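Local coordinates for protein soluble lytic murein transglycosylase (PDB 5OHU) that cleaves the glycan strands of bacterial peptidoglycan as a lytic transglycosylase, acting both from chain ends and within chains, at residues 126-130 with 150-154; 489-495 with 556-562. The contacts are given in a common frame with arbitrary orientation. Residues are numbered along the deposited sequence.

Contact 1: residues 126-130 with 150-154; sequences TELDC and ERLWL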
# COMPACT_ATOMS: atom_id res chain seq x y z
N THR A 126 7.70 18.57 -4.37
CA THR A 126 6.88 19.58 -5.02
C THR A 126 7.54 20.96 -5.01
O THR A 126 7.41 21.72 -5.97
CB THR A 126 5.51 19.64 -4.34
OG1 THR A 126 4.87 18.37 -4.45
CG2 THR A 126 4.61 20.69 -4.97
N GLU A 127 8.27 21.29 -3.94
CA GLU A 127 8.92 22.59 -3.86
C GLU A 127 9.92 22.79 -4.99
O GLU A 127 10.00 23.87 -5.58
CB GLU A 127 9.61 22.73 -2.50
CG GLU A 127 10.29 24.07 -2.29
CD GLU A 127 10.99 24.18 -0.94
OE1 GLU A 127 11.51 25.27 -0.63
OE2 GLU A 127 11.03 23.18 -0.19
N LEU A 128 10.70 21.75 -5.31
CA LEU A 128 11.65 21.88 -6.41
C LEU A 128 10.94 21.96 -7.76
O LEU A 128 11.33 22.74 -8.63
CB LEU A 128 12.63 20.70 -6.39
CG LEU A 128 13.48 20.48 -5.14
CD1 LEU A 128 14.20 19.15 -5.24
CD2 LEU A 128 14.48 21.62 -4.94
N ASP A 129 9.89 21.16 -7.94
CA ASP A 129 9.09 21.26 -9.16
C ASP A 129 8.60 22.69 -9.37
O ASP A 129 8.64 23.22 -10.48
CB ASP A 129 7.91 20.29 -9.10
CG ASP A 129 8.35 18.84 -8.93
OD1 ASP A 129 9.56 18.54 -9.08
OD2 ASP A 129 7.47 17.99 -8.66
N CYS A 130 8.16 23.35 -8.29
CA CYS A 130 7.68 24.72 -8.44
C CYS A 130 8.81 25.68 -8.76
O CYS A 130 8.66 26.55 -9.64
CB CYS A 130 6.93 25.13 -7.18
SG CYS A 130 5.30 24.33 -7.25
N GLU A 150 0.16 24.58 -14.29
CA GLU A 150 -1.18 24.00 -14.26
C GLU A 150 -1.17 22.64 -13.59
O GLU A 150 -2.04 22.35 -12.76
CB GLU A 150 -1.73 23.89 -15.68
CG GLU A 150 -3.18 23.48 -15.74
CD GLU A 150 -3.83 23.88 -17.05
OE1 GLU A 150 -3.62 25.03 -17.49
OE2 GLU A 150 -4.55 23.05 -17.63
N ARG A 151 -0.18 21.81 -13.90
CA ARG A 151 -0.09 20.49 -13.28
C ARG A 151 0.09 20.60 -11.76
O ARG A 151 -0.50 19.83 -11.00
CB ARG A 151 1.07 19.70 -13.90
CG ARG A 151 1.27 18.31 -13.31
CD ARG A 151 2.53 17.64 -13.85
NE ARG A 151 3.76 18.31 -13.44
CZ ARG A 151 4.43 18.05 -12.31
NH1 ARG A 151 3.99 17.12 -11.46
NH2 ARG A 151 5.54 18.72 -12.03
N LEU A 152 0.93 21.53 -11.31
CA LEU A 152 1.07 21.71 -9.87
C LEU A 152 -0.13 22.44 -9.28
O LEU A 152 -0.37 22.32 -8.08
CB LEU A 152 2.35 22.48 -9.55
CG LEU A 152 3.58 21.62 -9.84
CD1 LEU A 152 4.78 22.51 -10.16
CD2 LEU A 152 3.85 20.73 -8.65
N TRP A 153 -0.86 23.19 -10.11
CA TRP A 153 -2.02 23.93 -9.61
C TRP A 153 -3.21 23.00 -9.44
O TRP A 153 -3.98 23.15 -8.49
CB TRP A 153 -2.36 25.08 -10.57
CG TRP A 153 -3.69 25.71 -10.28
CD1 TRP A 153 -4.89 25.42 -10.88
CD2 TRP A 153 -3.97 26.71 -9.29
NE1 TRP A 153 -5.89 26.19 -10.33
CE2 TRP A 153 -5.35 26.99 -9.36
CE3 TRP A 153 -3.18 27.40 -8.36
CZ2 TRP A 153 -5.97 27.91 -8.52
CZ3 TRP A 153 -3.78 28.31 -7.53
CH2 TRP A 153 -5.16 28.57 -7.61
N LEU A 154 -3.36 22.01 -10.33
CA LEU A 154 -4.54 21.13 -10.33
C LEU A 154 -4.34 20.01 -9.32
O LEU A 154 -4.20 18.83 -9.65
CB LEU A 154 -4.82 20.60 -11.72
CG LEU A 154 -5.53 21.67 -12.55
CD1 LEU A 154 -5.70 21.25 -14.01
CD2 LEU A 154 -6.86 22.01 -11.89

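Contact 2: residues 489-495 with 556-562; sequences RGLHSSW and AYLSQVH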
# COMPACT_ATOMS: atom_id res chain seq x y z
N ARG A 489 -3.87 -23.11 23.59
CA ARG A 489 -5.11 -22.45 23.19
C ARG A 489 -5.92 -23.26 22.19
O ARG A 489 -6.92 -22.75 21.66
CB ARG A 489 -4.79 -21.05 22.64
CG ARG A 489 -4.08 -20.14 23.64
CD ARG A 489 -5.03 -19.62 24.69
NE ARG A 489 -5.09 -20.49 25.88
CZ ARG A 489 -4.13 -20.63 26.80
NH1 ARG A 489 -2.99 -19.95 26.71
NH2 ARG A 489 -4.32 -21.45 27.82
N GLY A 490 -5.52 -24.49 21.89
CA GLY A 490 -6.31 -25.31 20.97
C GLY A 490 -6.32 -24.87 19.52
O GLY A 490 -7.31 -25.09 18.81
N LEU A 491 -5.22 -24.28 19.05
CA LEU A 491 -5.12 -23.80 17.68
C LEU A 491 -4.20 -24.67 16.85
O LEU A 491 -3.24 -25.26 17.37
CB LEU A 491 -4.61 -22.35 17.63
CG LEU A 491 -5.37 -21.36 18.52
CD1 LEU A 491 -4.78 -19.98 18.37
CD2 LEU A 491 -6.82 -21.34 18.13
N HIS A 492 -4.49 -24.76 15.55
CA HIS A 492 -3.52 -25.33 14.62
C HIS A 492 -2.28 -24.46 14.68
O HIS A 492 -2.36 -23.24 14.46
CB HIS A 492 -4.08 -25.37 13.19
CG HIS A 492 -5.31 -26.21 13.01
ND1 HIS A 492 -5.87 -26.45 11.77
CD2 HIS A 492 -6.11 -26.84 13.90
CE1 HIS A 492 -6.94 -27.20 11.90
NE2 HIS A 492 -7.12 -27.45 13.19
N SER A 493 -1.13 -25.04 15.00
CA SER A 493 0.04 -24.20 15.21
C SER A 493 0.53 -23.57 13.90
O SER A 493 1.15 -22.50 13.93
CB SER A 493 1.15 -24.99 15.90
OG SER A 493 2.07 -25.49 14.96
N SER A 494 0.25 -24.19 12.75
CA SER A 494 0.57 -23.55 11.49
C SER A 494 -0.17 -22.23 11.34
O SER A 494 0.35 -21.29 10.72
CB SER A 494 0.23 -24.47 10.32
OG SER A 494 -1.14 -24.77 10.30
N TRP A 495 -1.37 -22.13 11.91
CA TRP A 495 -2.15 -20.91 11.78
C TRP A 495 -1.47 -19.75 12.49
O TRP A 495 -1.41 -18.63 11.96
CB TRP A 495 -3.56 -21.14 12.32
CG TRP A 495 -4.53 -20.04 11.99
CD1 TRP A 495 -4.59 -19.30 10.83
CD2 TRP A 495 -5.57 -19.55 12.84
NE1 TRP A 495 -5.62 -18.38 10.91
CE2 TRP A 495 -6.24 -18.52 12.13
CE3 TRP A 495 -6.02 -19.89 14.13
CZ2 TRP A 495 -7.32 -17.82 12.68
CZ3 TRP A 495 -7.10 -19.20 14.67
CH2 TRP A 495 -7.75 -18.18 13.94
N ALA A 556 -3.70 -16.16 22.73
CA ALA A 556 -4.95 -16.11 23.48
C ALA A 556 -6.01 -15.30 22.72
O ALA A 556 -7.13 -15.77 22.51
CB ALA A 556 -4.70 -15.52 24.87
N TYR A 557 -5.66 -14.08 22.31
CA TYR A 557 -6.62 -13.27 21.56
C TYR A 557 -7.07 -13.97 20.28
O TYR A 557 -8.27 -14.02 19.98
CB TYR A 557 -6.02 -11.90 21.23
CG TYR A 557 -6.95 -11.11 20.34
CD1 TYR A 557 -8.08 -10.50 20.88
CD2 TYR A 557 -6.71 -10.99 18.98
CE1 TYR A 557 -8.94 -9.79 20.09
CE2 TYR A 557 -7.57 -10.29 18.17
CZ TYR A 557 -8.69 -9.68 18.73
OH TYR A 557 -9.56 -8.99 17.94
N LEU A 558 -6.13 -14.56 19.55
CA LEU A 558 -6.46 -15.30 18.34
C LEU A 558 -7.44 -16.43 18.63
O LEU A 558 -8.34 -16.72 17.82
CB LEU A 558 -5.18 -15.82 17.70
CG LEU A 558 -5.25 -16.54 16.36
CD1 LEU A 558 -5.92 -15.68 15.30
CD2 LEU A 558 -3.85 -16.94 15.93
N SER A 559 -7.31 -17.08 19.79
CA SER A 559 -8.23 -18.17 20.10
C SER A 559 -9.63 -17.65 20.41
O SER A 559 -10.61 -18.36 20.16
CB SER A 559 -7.69 -19.02 21.25
OG SER A 559 -7.90 -18.36 22.49
N GLN A 560 -9.73 -16.44 20.96
CA GLN A 560 -11.04 -15.81 21.17
C GLN A 560 -11.74 -15.52 19.85
O GLN A 560 -12.93 -15.81 19.68
CB GLN A 560 -10.89 -14.51 21.96
CG GLN A 560 -10.77 -14.69 23.46
CD GLN A 560 -10.65 -13.35 24.20
OE1 GLN A 560 -9.84 -12.49 23.84
NE2 GLN A 560 -11.48 -13.18 25.23
N VAL A 561 -11.04 -14.91 18.91
CA VAL A 561 -11.65 -14.67 17.61
C VAL A 561 -12.01 -16.01 16.97
O VAL A 561 -13.08 -16.16 16.36
CB VAL A 561 -10.70 -13.83 16.73
CG1 VAL A 561 -11.36 -13.52 15.44
CG2 VAL A 561 -10.35 -12.53 17.43
N HIS A 562 -11.17 -17.01 17.18
CA HIS A 562 -11.40 -18.33 16.61
C HIS A 562 -12.70 -18.95 17.14
O HIS A 562 -13.54 -19.42 16.35
CB HIS A 562 -10.18 -19.20 16.92
CG HIS A 562 -10.23 -20.59 16.38
ND1 HIS A 562 -10.30 -21.70 17.20
CD2 HIS A 562 -10.13 -21.07 15.11
CE1 HIS A 562 -10.28 -22.80 16.46
NE2 HIS A 562 -10.16 -22.45 15.20

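Contact 1: residues 126-130 with 150-154
Leu152 carries this contact. Of the 178 Å² buried between the two segments, 79 Å² belongs to this one residue, followed by Asp129 with 41 Å² and Cys130 with 24 Å². The CA-to-CB bond of Leu152 points toward helical segment 126-130, and its closest approaches are CD2 to Thr126 CG2 at 3.8 Å, CD1 to Cys130 SG at 3.5 Å and CD1 to Asp129 CB at 4.0 Å. Both methyls lie near Cys130 SG and Asp129 CB; CD2 is the one that reaches Thr126 CG2. Thr126, Asp129 and Cys130 are spaced i, i+3, i+4, so they share one face of the helix, and the leucine fits against that face. The backbones are closest at Cys130 and Leu152, whose CA atoms are 7.4 Å apart, leaving room for apolar side chains between them. No hydrogen bond crosses the interface.

Asp129 adds a polar margin. Its OD2 lies at the edge of the Arg151 guanidinium, near its plane, but at 4.0 Å from NH2 the salt bridge is long and the attraction modest. The stronger polar partner of this aspartate is the Tyr119 hydroxyl, hydrogen-bonded to OD1.

The geometry is that of a helical hairpin, 126-138 with 142-153, in an all-helical region, consistent with the helical superhelix of Slt70-like enzymes. Helix 161-172 is tied to the first helix by the Cys130-Cys163 disulfide and Ala162, and to the second by Trp153, edge-to-face with Phe167, and Glu150, touching Trp170. Leu128 meets helix 95-108, while Leu154 rests on helix 178-190.

Contact 2: residues 489-495 with 556-562
Residues 489-495 turn the chain from one helix into the next. A Schellman motif closes helix 479-488: Gly490, at phi/psi 70/31°, is its C' residue, with Leu491 N bonded to Ala486 O and Gly490 N to Lys487 O. His492 then takes the N-cap position of helix 493-504. The 556-562 segment is helical throughout, and its nearest backbone approach is Arg489 to Ser559, 6.1 Å between CA atoms.

The two segments bury 397 Å² in all, and no hydrogen bond crosses between them. Two CH-pi contacts organise the packing: Leu491 CD2 stands 4.0 Å from the His562 ring centroid, and Leu558 CD1 3.8 Å from that of the Trp495 six-membered ring, each 27° off the normal. Leu491 CD1 also meets Leu558 CG at 4.0 Å. The Trp495 and His562 rings pair obliquely, with centroids 5.3 Å apart and planes at 50°. Toward the exposed side, Arg489 CD packs on Ala556 CA at 3.7 Å.

This packing lies within the lysozyme-like SLT domain. Trp495 hydrogen-bonds Ser573 on helix 569-578 and touches Val614 of helix 605-624, while Ala556 faces helix 524-534.

How the contacts relate
Contacts 1 and 2 belong to distant parts of one chain. Their centres are 51 Å apart and their nearest atoms about 38 Å, on opposite sides of the chain's centre, and contact 1 closes in sequence before contact 2 opens. In neither does a hydrogen bond pass between the two segments. Contact 1 is helix to helix, a local hairpin whose closest ends are 20 residues apart; contact 2 spans 61 and brings the turn before helix 493-504, and its first residues, onto helix 547-564. Contact 2 lies within the SLT domain, the part expected to carry catalysis, but no catalytic residue or substrate contact is established for either segment pair, so no direct active-site role is assigned.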